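Local coordinates for protein phosphotriesterase, putative (Deinococcus radiodurans, PDB 4J35) that probably acts as a metal-dependent lactonase of the phosphotriesterase family, here in a form engineered towards organophosphate hydrolysis, at residues P20-I25 / L261-I266; T52-L57 / E84-Q89; D149-Y154 / G180-Q185; Y213-L218 / T248-E253. The protein carries 7 engineered substitutions. All coordinates share one frame; numbering follows the deposited sequence.

Contact 1. Residues P20-I25 / L261-I266. With CO (cobalt (II) ion), chain C.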
loop_
_atom_site.group_PDB
_atom_site.type_symbol
_atom_site.label_atom_id
_atom_site.label_comp_id
_atom_site.label_asym_id
_atom_site.label_seq_id
_atom_site.Cartn_x
_atom_site.Cartn_y
_atom_site.Cartn_z
ATOM N N PRO A 20 -1.752 5.933 -3.022
ATOM C CA PRO A 20 -0.716 5.472 -2.093
ATOM C C PRO A 20 -0.669 3.957 -1.763
ATOM O O PRO A 20 0.153 3.524 -0.953
ATOM C CB PRO A 20 -1.021 6.310 -0.830
ATOM C CG PRO A 20 -2.503 6.337 -0.795
ATOM C CD PRO A 20 -2.926 6.483 -2.314
ATOM N N HIS A 21 -1.512 3.130 -2.403
ATOM C CA HIS A 21 -1.459 1.696 -2.160
ATOM C C HIS A 21 -2.107 0.971 -3.336
ATOM O O HIS A 21 -3.323 0.845 -3.363
ATOM C CB HIS A 21 -2.203 1.263 -0.901
ATOM C CG HIS A 21 -1.961 -0.160 -0.513
ATOM N ND1 HIS A 21 -1.524 -0.534 0.749
ATOM C CD2 HIS A 21 -2.109 -1.320 -1.196
ATOM C CE1 HIS A 21 -1.407 -1.844 0.804
ATOM N NE2 HIS A 21 -1.819 -2.343 -0.354
ATOM N N GLU A 22 -1.253 0.447 -4.199
ATOM C CA GLU A 22 -1.692 -0.303 -5.394
ATOM C C GLU A 22 -0.657 -1.379 -5.690
ATOM O O GLU A 22 0.430 -1.370 -5.135
ATOM C CB GLU A 22 -1.795 0.665 -6.584
ATOM C CG GLU A 22 -2.626 1.944 -6.418
ATOM C CD GLU A 22 -4.120 1.695 -6.271
ATOM O OE1 GLU A 22 -4.585 0.633 -6.804
ATOM O OE2 GLU A 22 -4.808 2.565 -5.651
ATOM N N HIS A 23 -0.969 -2.286 -6.622
ATOM C CA HIS A 23 -0.084 -3.383 -6.985
ATOM C C HIS A 23 -0.007 -3.439 -8.530
ATOM O O HIS A 23 -0.935 -3.904 -9.160
ATOM C CB HIS A 23 -0.610 -4.705 -6.360
ATOM C CG HIS A 23 -0.576 -4.694 -4.847
ATOM N ND1 HIS A 23 0.612 -4.799 -4.158
ATOM C CD2 HIS A 23 -1.542 -4.528 -3.903
ATOM C CE1 HIS A 23 0.377 -4.731 -2.859
ATOM N NE2 HIS A 23 -0.911 -4.517 -2.667
ATOM N N VAL A 24 1.091 -2.948 -9.125
ATOM C CA VAL A 24 1.248 -3.025 -10.602
ATOM C C VAL A 24 1.223 -4.507 -11.037
ATOM O O VAL A 24 0.449 -4.888 -11.919
ATOM C CB VAL A 24 2.536 -2.307 -11.091
ATOM C CG1 VAL A 24 2.690 -2.428 -12.622
ATOM C CG2 VAL A 24 2.527 -0.817 -10.681
ATOM N N ILE A 25 2.065 -5.334 -10.439
ATOM C CA ILE A 25 1.906 -6.785 -10.528
ATOM C C ILE A 25 1.836 -7.403 -9.132
ATOM O O ILE A 25 2.272 -6.814 -8.149
ATOM C CB ILE A 25 3.031 -7.455 -11.330
ATOM C CG1 ILE A 25 4.362 -7.317 -10.594
ATOM C CG2 ILE A 25 3.105 -6.873 -12.721
ATOM C CD1 ILE A 25 5.558 -7.862 -11.401
ATOM N N LEU A 261 -6.547 7.774 0.260
ATOM C CA LEU A 261 -7.518 7.011 -0.553
ATOM C C LEU A 261 -6.812 6.176 -1.621
ATOM O O LEU A 261 -5.969 6.684 -2.333
ATOM C CB LEU A 261 -8.479 7.965 -1.263
ATOM C CG LEU A 261 -9.255 8.977 -0.416
ATOM C CD1 LEU A 261 -9.989 9.964 -1.362
ATOM C CD2 LEU A 261 -10.248 8.310 0.513
ATOM N N SER A 262 -7.135 4.887 -1.708
ATOM C CA SER A 262 -6.564 4.035 -2.769
ATOM C C SER A 262 -7.441 2.829 -3.032
ATOM O O SER A 262 -8.491 2.693 -2.400
ATOM C CB SER A 262 -5.163 3.588 -2.431
ATOM O OG SER A 262 -4.305 3.887 -3.497
ATOM N N HIS A 263 -7.021 1.988 -3.991
ATOM C CA HIS A 263 -7.795 0.817 -4.373
ATOM C C HIS A 263 -7.235 -0.549 -3.966
ATOM O O HIS A 263 -7.994 -1.540 -3.954
ATOM C CB HIS A 263 -7.979 0.770 -5.915
ATOM C CG HIS A 263 -8.345 2.082 -6.524
ATOM N ND1 HIS A 263 -7.408 3.018 -6.906
ATOM C CD2 HIS A 263 -9.550 2.591 -6.868
ATOM C CE1 HIS A 263 -8.025 4.045 -7.475
ATOM N NE2 HIS A 263 -9.323 3.807 -7.457
ATOM N N ASP A 264 -5.922 -0.646 -3.751
ATOM C CA ASP A 264 -5.277 -1.944 -3.541
ATOM C C ASP A 264 -5.521 -2.848 -4.768
ATOM O O ASP A 264 -5.644 -4.063 -4.657
ATOM C CB ASP A 264 -5.832 -2.605 -2.298
ATOM C CG ASP A 264 -4.936 -3.732 -1.770
ATOM O OD1 ASP A 264 -3.762 -3.856 -2.164
ATOM O OD2 ASP A 264 -5.459 -4.514 -0.974
ATOM N N SER A 265 -5.548 -2.217 -5.926
ATOM C CA SER A 265 -5.870 -2.933 -7.180
ATOM C C SER A 265 -4.665 -3.735 -7.645
ATOM O O SER A 265 -3.531 -3.463 -7.251
ATOM C CB SER A 265 -6.329 -1.918 -8.228
ATOM O OG SER A 265 -5.275 -1.091 -8.704
ATOM N N ILE A 266 -4.897 -4.751 -8.478
ATOM C CA ILE A 266 -3.785 -5.520 -9.010
ATOM C C ILE A 266 -3.875 -5.344 -10.529
ATOM O O ILE A 266 -4.874 -5.742 -11.124
ATOM C CB ILE A 266 -3.920 -7.009 -8.642
ATOM C CG1 ILE A 266 -3.638 -7.234 -7.146
ATOM C CG2 ILE A 266 -3.014 -7.865 -9.513
ATOM C CD1 ILE A 266 -4.097 -8.635 -6.707
HETATM CO CO CO C . -1.953 -4.383 -1.008
#
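In both His21 (chi1 -170°) and Asp264 (chi1 -162°), CG lies anti to the backbone N. This sends the two side chains side by side in the same direction. The imidazole and the carboxylate are almost perpendicular, with planes 86° apart. His21 NE2 and Asp264 OD1 bind one cobalt ion at 2.1 and 2.2 Å. His23 NE2 binds the same cobalt at 2.0 Å. Lys143, probably carboxylated, completes this site and also binds the second metal with His176 and His204.

Glu22 leans away from the metal. Its chain bends at chi2 and puts the carboxylate in the turn 262-265, where five donors meet it. Glu22 OE2 takes three: the backbone N of His263 at 2.8 Å on the syn side and Ser262 OG at 2.6 Å on the anti side, both tilted out of the carboxylate plane, and His263 ND1 from above that plane. Glu22 OE1 takes two: Ser265 OG at 2.7 Å, nearly along the C-O axis, and the backbone N of Ser265 from above the plane. Ser262 OG also accepts from His21 N. The backbones are joined by Asp264 N to His21 O and by His23 N to Ser265 O. His23 and Ile266 form a parallel beta bridge.

Second-shell bonds orient the ligands. His23 ND1 pairs with Thr68, and Asp264 OD2 forms a salt bridge with Arg228. The five bonds tie the buried Glu22 carboxylate to the loop carrying Asp264, consistent with a structural part. They are also consistent with an ionised group.

Contact 2. Residues T52-L57 / E84-Q89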
loop_
_atom_site.group_PDB
_atom_site.type_symbol
_atom_site.label_atom_id
_atom_site.label_comp_id
_atom_site.label_asym_id
_atom_site.label_seq_id
_atom_site.Cartn_x
_atom_site.Cartn_y
_atom_site.Cartn_z
ATOM N N THR A 52 -2.630 1.068 -18.325
ATOM C CA THR A 52 -3.272 1.513 -17.083
ATOM C C THR A 52 -2.602 2.785 -16.575
ATOM O O THR A 52 -3.270 3.741 -16.144
ATOM C CB THR A 52 -3.227 0.408 -16.011
ATOM O OG1 THR A 52 -4.091 -0.655 -16.403
ATOM C CG2 THR A 52 -3.680 0.945 -14.628
ATOM N N ALA A 53 -1.274 2.818 -16.645
ATOM C CA ALA A 53 -0.550 4.012 -16.250
ATOM C C ALA A 53 -1.003 5.207 -17.084
ATOM O O ALA A 53 -1.121 6.326 -16.597
ATOM C CB ALA A 53 0.944 3.825 -16.409
ATOM N N ARG A 54 -1.214 4.995 -18.373
ATOM C CA ARG A 54 -1.658 6.111 -19.191
ATOM C C ARG A 54 -3.024 6.606 -18.787
ATOM O O ARG A 54 -3.278 7.809 -18.830
ATOM C CB ARG A 54 -1.668 5.717 -20.668
ATOM C CG ARG A 54 -0.304 5.617 -21.202
ATOM C CD ARG A 54 -0.244 5.187 -22.678
ATOM N NE ARG A 54 1.135 4.854 -23.031
ATOM C CZ ARG A 54 2.159 5.694 -22.920
ATOM N NH1 ARG A 54 1.968 6.931 -22.493
ATOM N NH2 ARG A 54 3.383 5.310 -23.237
ATOM N N ALA A 55 -3.922 5.688 -18.454
ATOM C CA ALA A 55 -5.245 6.076 -18.017
ATOM C C ALA A 55 -5.184 6.902 -16.715
ATOM O O ALA A 55 -5.993 7.802 -16.483
ATOM C CB ALA A 55 -6.103 4.859 -17.823
ATOM N N LEU A 56 -4.230 6.588 -15.862
ATOM C CA LEU A 56 -4.092 7.322 -14.613
ATOM C C LEU A 56 -3.555 8.704 -14.874
ATOM O O LEU A 56 -4.074 9.694 -14.372
ATOM C CB LEU A 56 -3.169 6.552 -13.640
ATOM C CG LEU A 56 -3.795 5.306 -13.031
ATOM C CD1 LEU A 56 -2.750 4.429 -12.247
ATOM C CD2 LEU A 56 -4.924 5.710 -12.093
ATOM N N LEU A 57 -2.503 8.794 -15.671
ATOM C CA LEU A 57 -1.977 10.085 -16.034
ATOM C C LEU A 57 -3.067 10.975 -16.675
ATOM O O LEU A 57 -3.137 12.181 -16.419
ATOM C CB LEU A 57 -0.790 9.928 -16.969
ATOM C CG LEU A 57 0.492 9.380 -16.360
ATOM C CD1 LEU A 57 1.398 8.890 -17.467
ATOM C CD2 LEU A 57 1.189 10.465 -15.554
ATOM N N GLU A 84 9.315 4.416 -16.896
ATOM C CA GLU A 84 10.084 5.029 -17.978
ATOM C C GLU A 84 9.307 5.048 -19.294
ATOM O O GLU A 84 9.540 5.904 -20.155
ATOM C CB GLU A 84 11.419 4.297 -18.174
ATOM C CG GLU A 84 12.426 4.484 -17.034
ATOM C CD GLU A 84 13.732 3.707 -17.245
ATOM O OE1 GLU A 84 13.795 2.880 -18.180
ATOM O OE2 GLU A 84 14.696 3.929 -16.476
ATOM N N ALA A 85 8.373 4.119 -19.466
ATOM C CA ALA A 85 7.580 4.090 -20.688
ATOM C C ALA A 85 6.455 5.145 -20.684
ATOM O O ALA A 85 6.051 5.614 -21.735
ATOM C CB ALA A 85 7.012 2.699 -20.913
ATOM N N THR A 86 5.967 5.537 -19.506
ATOM C CA THR A 86 4.765 6.361 -19.429
ATOM C C THR A 86 4.940 7.707 -18.756
ATOM O O THR A 86 4.132 8.614 -18.965
ATOM C CB THR A 86 3.680 5.630 -18.649
ATOM O OG1 THR A 86 4.132 5.436 -17.305
ATOM C CG2 THR A 86 3.391 4.287 -19.289
ATOM N N GLY A 87 5.962 7.826 -17.919
ATOM C CA GLY A 87 6.153 9.013 -17.117
ATOM C C GLY A 87 5.437 8.951 -15.783
ATOM O O GLY A 87 5.552 9.871 -14.991
ATOM N N LEU A 88 4.692 7.879 -15.529
ATOM C CA LEU A 88 4.079 7.694 -14.221
ATOM C C LEU A 88 5.179 7.399 -13.187
ATOM O O LEU A 88 6.029 6.537 -13.399
ATOM C CB LEU A 88 3.086 6.530 -14.244
ATOM C CG LEU A 88 2.339 6.290 -12.922
ATOM C CD1 LEU A 88 1.268 7.355 -12.763
ATOM C CD2 LEU A 88 1.753 4.947 -12.843
ATOM N N GLN A 89 5.166 8.137 -12.085
ATOM C CA GLN A 89 6.123 7.935 -11.006
ATOM C C GLN A 89 5.652 6.788 -10.115
ATOM O O GLN A 89 4.474 6.725 -9.748
ATOM C CB GLN A 89 6.301 9.233 -10.209
ATOM C CG GLN A 89 7.050 10.287 -11.037
ATOM C CD GLN A 89 6.988 11.719 -10.506
ATOM O OE1 GLN A 89 6.064 12.115 -9.796
ATOM N NE2 GLN A 89 7.983 12.506 -10.881
#
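Ala53, on helix 42-58, faces the end of helix 76-86: Ala53 CA is 6.3 Å from Leu88 CA, and Gly87 leaves helical geometry with phi at 89°. The small Ala53 side chain lets the two backbones come close. Ala53 CB lies 3.8 Å from Leu88 CD2 and 3.7 Å from Thr86 OG1. Leu88 points into the contact with CG anti to its backbone N (chi1 -178°). The other methyl, Leu88 CD1, meets Leu57 CD2 at 4.2 Å. Leu57 CD1 lies against the carbonyl O of Thr86.

Thr86 has a double role. Its CG2 sits over one face of the Arg54 guanidinium, above the centre of the group. Thr86 OG1 accepts from Leu88 N at 3.1 Å, which makes an ST turn, and also bonds to Val82 O. Both partners of the hydroxyl belong to its own helix end. Arg54 runs extended from CG to NE. Arg54 NH2 makes a weak hydrogen bond to Ala85 O at 3.1 Å.

The contact joins two successive outer helices of the TIM barrel. Beneath them, Leu88 reaches Val64 of strand 61-66 and Trp267 of strand 266-269. Gln89 begins the next parallel strand, 89-91.

Contact 3. Residues D149-Y154 / G180-Q185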
loop_
_atom_site.group_PDB
_atom_site.type_symbol
_atom_site.label_atom_id
_atom_site.label_comp_id
_atom_site.label_asym_id
_atom_site.label_seq_id
_atom_site.Cartn_x
_atom_site.Cartn_y
_atom_site.Cartn_z
ATOM N N ASP A 149 -6.073 -11.204 14.545
ATOM C CA ASP A 149 -6.325 -11.309 15.977
ATOM C C ASP A 149 -5.194 -10.747 16.829
ATOM O O ASP A 149 -5.355 -10.582 18.041
ATOM C CB ASP A 149 -6.630 -12.762 16.351
ATOM C CG ASP A 149 -7.897 -13.271 15.686
ATOM O OD1 ASP A 149 -8.744 -12.429 15.312
ATOM O OD2 ASP A 149 -8.045 -14.505 15.533
ATOM N N ALA A 150 -4.058 -10.442 16.206
ATOM C CA ALA A 150 -2.958 -9.816 16.932
ATOM C C ALA A 150 -1.822 -9.466 15.996
ATOM O O ALA A 150 -1.754 -9.969 14.883
ATOM C CB ALA A 150 -2.443 -10.746 18.042
ATOM N N ILE A 151 -0.923 -8.603 16.452
ATOM C CA ILE A 151 0.360 -8.444 15.789
ATOM C C ILE A 151 1.268 -9.525 16.388
ATOM O O ILE A 151 1.770 -9.378 17.506
ATOM C CB ILE A 151 0.966 -7.040 16.010
ATOM C CG1 ILE A 151 -0.041 -5.945 15.642
ATOM C CG2 ILE A 151 2.212 -6.879 15.165
ATOM C CD1 ILE A 151 0.514 -4.526 15.852
ATOM N N THR A 152 1.462 -10.621 15.657
ATOM C CA THR A 152 2.146 -11.796 16.234
ATOM C C THR A 152 3.618 -11.516 16.539
ATOM O O THR A 152 4.202 -10.597 15.984
ATOM C CB THR A 152 2.057 -13.012 15.299
ATOM O OG1 THR A 152 2.925 -12.820 14.178
ATOM C CG2 THR A 152 0.641 -13.235 14.829
ATOM N N PRO A 153 4.234 -12.315 17.430
ATOM C CA PRO A 153 5.643 -12.071 17.760
ATOM C C PRO A 153 6.564 -12.076 16.525
ATOM O O PRO A 153 7.495 -11.276 16.433
ATOM C CB PRO A 153 5.986 -13.218 18.719
ATOM C CG PRO A 153 4.888 -14.227 18.537
ATOM C CD PRO A 153 3.679 -13.448 18.188
ATOM N N TYR A 154 6.303 -12.977 15.604
ATOM C CA TYR A 154 6.972 -12.980 14.313
ATOM C C TYR A 154 6.786 -11.678 13.500
ATOM O O TYR A 154 7.741 -11.096 13.005
ATOM C CB TYR A 154 6.436 -14.124 13.493
ATOM C CG TYR A 154 7.092 -14.204 12.159
ATOM C CD1 TYR A 154 8.466 -14.328 12.059
ATOM C CD2 TYR A 154 6.351 -14.162 11.008
ATOM C CE1 TYR A 154 9.076 -14.404 10.838
ATOM C CE2 TYR A 154 6.951 -14.233 9.777
ATOM C CZ TYR A 154 8.315 -14.380 9.707
ATOM O OH TYR A 154 8.927 -14.441 8.488
ATOM N N GLY A 180 -9.950 -5.508 9.026
ATOM C CA GLY A 180 -10.377 -4.357 9.800
ATOM C C GLY A 180 -9.996 -4.427 11.272
ATOM O O GLY A 180 -10.721 -3.906 12.112
ATOM N N GLN A 181 -8.871 -5.065 11.585
ATOM C CA GLN A 181 -8.408 -5.188 12.965
ATOM C C GLN A 181 -6.957 -4.780 13.130
ATOM O O GLN A 181 -6.184 -4.840 12.184
ATOM C CB GLN A 181 -8.544 -6.634 13.427
ATOM C CG GLN A 181 -9.965 -7.107 13.504
ATOM C CD GLN A 181 -10.658 -6.561 14.717
ATOM O OE1 GLN A 181 -10.576 -7.139 15.802
ATOM N NE2 GLN A 181 -11.331 -5.423 14.556
ATOM N N GLN A 182 -6.598 -4.398 14.357
ATOM C CA GLN A 182 -5.228 -4.077 14.748
ATOM C C GLN A 182 -4.711 -2.712 14.297
ATOM O O GLN A 182 -3.532 -2.430 14.450
ATOM C CB GLN A 182 -4.247 -5.173 14.292
ATOM C CG GLN A 182 -4.616 -6.562 14.740
ATOM C CD GLN A 182 -4.799 -6.674 16.252
ATOM O OE1 GLN A 182 -4.052 -6.083 17.039
ATOM N NE2 GLN A 182 -5.810 -7.424 16.660
ATOM N N GLY A 183 -5.556 -1.860 13.717
ATOM C CA GLY A 183 -5.089 -0.522 13.389
ATOM C C GLY A 183 -4.520 0.254 14.580
ATOM O O GLY A 183 -3.403 0.756 14.557
ATOM N N PRO A 184 -5.294 0.357 15.650
ATOM C CA PRO A 184 -4.790 1.120 16.807
ATOM C C PRO A 184 -3.498 0.517 17.408
ATOM O O PRO A 184 -2.576 1.230 17.872
ATOM C CB PRO A 184 -5.950 1.032 17.800
ATOM C CG PRO A 184 -7.164 0.822 16.937
ATOM C CD PRO A 184 -6.668 -0.125 15.854
ATOM N N GLN A 185 -3.433 -0.800 17.399
ATOM C CA GLN A 185 -2.245 -1.503 17.900
ATOM C C GLN A 185 -1.019 -1.272 17.035
ATOM O O GLN A 185 0.077 -1.153 17.540
ATOM C CB GLN A 185 -2.501 -2.990 17.997
ATOM C CG GLN A 185 -3.449 -3.372 19.090
ATOM C CD GLN A 185 -4.862 -3.373 18.617
ATOM O OE1 GLN A 185 -5.217 -2.634 17.702
ATOM N NE2 GLN A 185 -5.683 -4.222 19.215
#
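Amide-to-backbone packing comes first: the Gln182 side chain lies against the peptide link between Asp149 and Ala150. Gln182 NE2 is 3.4 Å from Asp149 C, and Gln182 CD is 3.7 Å from Ala150 CA. The chain is bent at chi2 (-55°), which folds the amide against the link. No hydrogen bond crosses between the two segments; Gln182 NE2 lies near Asp149 O, but at a poor angle. That NE2 bonds instead to Arg148 O, one residue earlier, so the glutamine still ties into the same loop.

Van der Waals packing comes from Ile151. Ile151 CD1 reaches the start of helix 183-192 and lies 3.8 Å from Gln185 C and 4.0 Å from Gln185 CB. The same side chain continues onto Gln186 and Leu189 of that helix.

Both segments lead into helices: Thr152 and Gln182 are at the N-cap positions of helices 153-169 and 183-192. The contact thus sets the loop leading into helix 153-169 against the start of helix 183-192, at the protein surface. Tyr154 packs on helix 105-113 on one flank. Pro184 packs on helix 211-218 on the other.

Contact 4. Residues Y213-L218 / T248-E253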
loop_
_atom_site.group_PDB
_atom_site.type_symbol
_atom_site.label_atom_id
_atom_site.label_comp_id
_atom_site.label_asym_id
_atom_site.label_seq_id
_atom_site.Cartn_x
_atom_site.Cartn_y
_atom_site.Cartn_z
ATOM N N TYR A 213 -13.163 3.193 15.833
ATOM C CA TYR A 213 -11.940 2.427 15.581
ATOM C C TYR A 213 -10.935 3.305 14.843
ATOM O O TYR A 213 -9.757 3.320 15.167
ATOM C CB TYR A 213 -12.308 1.183 14.778
ATOM C CG TYR A 213 -11.166 0.371 14.207
ATOM C CD1 TYR A 213 -10.467 -0.545 14.990
ATOM C CD2 TYR A 213 -10.815 0.496 12.875
ATOM C CE1 TYR A 213 -9.439 -1.307 14.449
ATOM C CE2 TYR A 213 -9.796 -0.268 12.321
ATOM C CZ TYR A 213 -9.109 -1.158 13.111
ATOM O OH TYR A 213 -8.105 -1.908 12.540
ATOM N N HIS A 214 -11.415 4.061 13.854
ATOM C CA HIS A 214 -10.572 5.023 13.149
ATOM C C HIS A 214 -10.080 6.146 14.062
ATOM O O HIS A 214 -8.931 6.562 14.002
ATOM C CB HIS A 214 -11.339 5.631 11.977
ATOM C CG HIS A 214 -11.886 4.607 11.045
ATOM N ND1 HIS A 214 -12.997 3.853 11.348
ATOM C CD2 HIS A 214 -11.450 4.169 9.839
ATOM C CE1 HIS A 214 -13.227 2.998 10.369
ATOM N NE2 HIS A 214 -12.297 3.162 9.449
ATOM N N ARG A 215 -10.976 6.693 14.860
ATOM C CA ARG A 215 -10.600 7.821 15.720
ATOM C C ARG A 215 -9.514 7.390 16.701
ATOM O O ARG A 215 -8.544 8.101 16.966
ATOM C CB ARG A 215 -11.825 8.318 16.456
ATOM C CG ARG A 215 -12.747 9.131 15.550
ATOM C CD ARG A 215 -13.829 9.817 16.314
ATOM N NE ARG A 215 -14.917 8.909 16.602
ATOM C CZ ARG A 215 -16.123 8.974 16.063
ATOM N NH1 ARG A 215 -16.442 9.920 15.182
ATOM N NH2 ARG A 215 -17.017 8.054 16.408
ATOM N N GLU A 216 -9.655 6.185 17.204
ATOM C CA GLU A 216 -8.624 5.672 18.092
ATOM C C GLU A 216 -7.245 5.554 17.435
ATOM O O GLU A 216 -6.233 5.854 18.042
ATOM C CB GLU A 216 -9.020 4.319 18.642
ATOM C CG GLU A 216 -8.054 3.845 19.673
ATOM C CD GLU A 216 -8.451 2.521 20.270
ATOM O OE1 GLU A 216 -9.550 2.037 19.935
ATOM O OE2 GLU A 216 -7.652 1.984 21.077
ATOM N N THR A 217 -7.194 5.089 16.189
ATOM C CA THR A 217 -5.942 5.030 15.480
ATOM C C THR A 217 -5.347 6.411 15.262
ATOM O O THR A 217 -4.119 6.602 15.432
ATOM C CB THR A 217 -6.165 4.318 14.055
ATOM O OG1 THR A 217 -6.833 3.077 14.265
ATOM C CG2 THR A 217 -4.853 4.035 13.399
ATOM N N LEU A 218 -6.217 7.373 14.900
ATOM C CA LEU A 218 -5.805 8.717 14.474
ATOM C C LEU A 218 -5.200 9.466 15.665
ATOM O O LEU A 218 -4.393 10.371 15.530
ATOM C CB LEU A 218 -6.985 9.516 13.953
ATOM C CG LEU A 218 -7.315 9.040 12.507
ATOM C CD1 LEU A 218 -8.688 9.486 12.131
ATOM C CD2 LEU A 218 -6.266 9.620 11.580
ATOM N N THR A 248 -16.989 10.463 5.411
ATOM C CA THR A 248 -17.596 11.794 5.464
ATOM C C THR A 248 -17.676 12.251 6.930
ATOM O O THR A 248 -17.471 13.420 7.228
ATOM C CB THR A 248 -18.971 11.868 4.765
ATOM O OG1 THR A 248 -19.865 10.877 5.290
ATOM C CG2 THR A 248 -18.788 11.633 3.280
ATOM N N THR A 249 -17.980 11.309 7.813
ATOM C CA THR A 249 -17.965 11.545 9.246
ATOM C C THR A 249 -16.617 12.074 9.713
ATOM O O THR A 249 -16.541 13.025 10.518
ATOM C CB THR A 249 -18.241 10.245 9.990
ATOM O OG1 THR A 249 -19.552 9.787 9.655
ATOM C CG2 THR A 249 -18.126 10.427 11.505
ATOM N N LEU A 250 -15.546 11.437 9.246
ATOM C CA LEU A 250 -14.200 11.757 9.740
ATOM C C LEU A 250 -13.752 13.081 9.149
ATOM O O LEU A 250 -13.144 13.904 9.809
ATOM C CB LEU A 250 -13.203 10.649 9.397
ATOM C CG LEU A 250 -13.391 9.313 10.108
ATOM C CD1 LEU A 250 -12.442 8.298 9.577
ATOM C CD2 LEU A 250 -13.076 9.505 11.631
ATOM N N LEU A 251 -14.099 13.320 7.891
ATOM C CA LEU A 251 -13.814 14.607 7.270
ATOM C C LEU A 251 -14.475 15.762 8.020
ATOM O O LEU A 251 -13.902 16.852 8.131
ATOM C CB LEU A 251 -14.319 14.572 5.799
ATOM C CG LEU A 251 -13.447 13.731 4.862
ATOM C CD1 LEU A 251 -14.182 13.431 3.475
ATOM C CD2 LEU A 251 -12.152 14.465 4.606
ATOM N N GLY A 252 -15.667 15.476 8.535
ATOM C CA GLY A 252 -16.500 16.436 9.210
ATOM C C GLY A 252 -15.949 16.726 10.603
ATOM O O GLY A 252 -16.402 17.648 11.262
ATOM N N GLU A 253 -14.982 15.928 11.029
ATOM C CA GLU A 253 -14.347 16.074 12.333
ATOM C C GLU A 253 -12.928 16.611 12.148
ATOM O O GLU A 253 -12.127 16.567 13.067
ATOM C CB GLU A 253 -14.357 14.750 13.083
ATOM C CG GLU A 253 -15.756 14.199 13.440
ATOM C CD GLU A 253 -15.712 12.760 13.922
ATOM O OE1 GLU A 253 -14.637 12.135 13.792
ATOM O OE2 GLU A 253 -16.732 12.236 14.433
#
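Leu250 and Arg215 carry this contact between two successive outer helices of the TIM barrel, 211-218 and 240-251. The nearest CA atoms, of Arg215 and Leu250, are 8.0 Å apart, so side chains make the contact.

Leu250 points across with its two methyls divided between partners. Leu250 CD1 meets His214 CB at 3.8 Å, and the two side chains cross at about a right angle. Leu250 CD2 meets Arg215 CG at 4.0 Å and, more loosely, Leu218 CD1. Leu250 also rests on Phe226 of strand 223-226 and Leu259 of strand 259-261, so it is buried between helix and barrel. The His214 ring is fixed by its own bonds, ND1 to Asp210 O and NE2 to Met205 O.

Arg215 passes Leu250 with its CG. Its bend at chi3 (-81°) turns the guanidinium towards Glu253, at the end of segment 248-253. Glu253 is extended beyond CG and meets the guanidinium edge, with the two planes 40° apart. Thr249 CG2 lies near the same end of Arg215. The salt bridge runs from Arg215 NH1 to Glu253 OE2; its modelled length of 2.5 Å is short, and the exact value is doubtful.

Overall arrangement
From the N terminus, strand 17-26 opens contact 1, which closes only when the chain returns at 261-266. The other three contacts fall within this long loop. Contact 2 closes first, around strand 61-66. Contact 3 follows around helix 153-169 and strand 173-174. Contact 4 comes last, around strand 223-226 and most of helix 240-251. Contacts 2, 3 and 4 are in series, and none cross. Contacts 2 and 3 lie on opposite sides of the chain's centre. Contacts 3 and 4 touch where Tyr213 OH probably bonds to Gly183 N at 2.8 Å. Contact 1 joins the first strand of the barrel, 17-26, to the loop between strands 259-261 and 266-269, at the metal site; the others tie its outer layer.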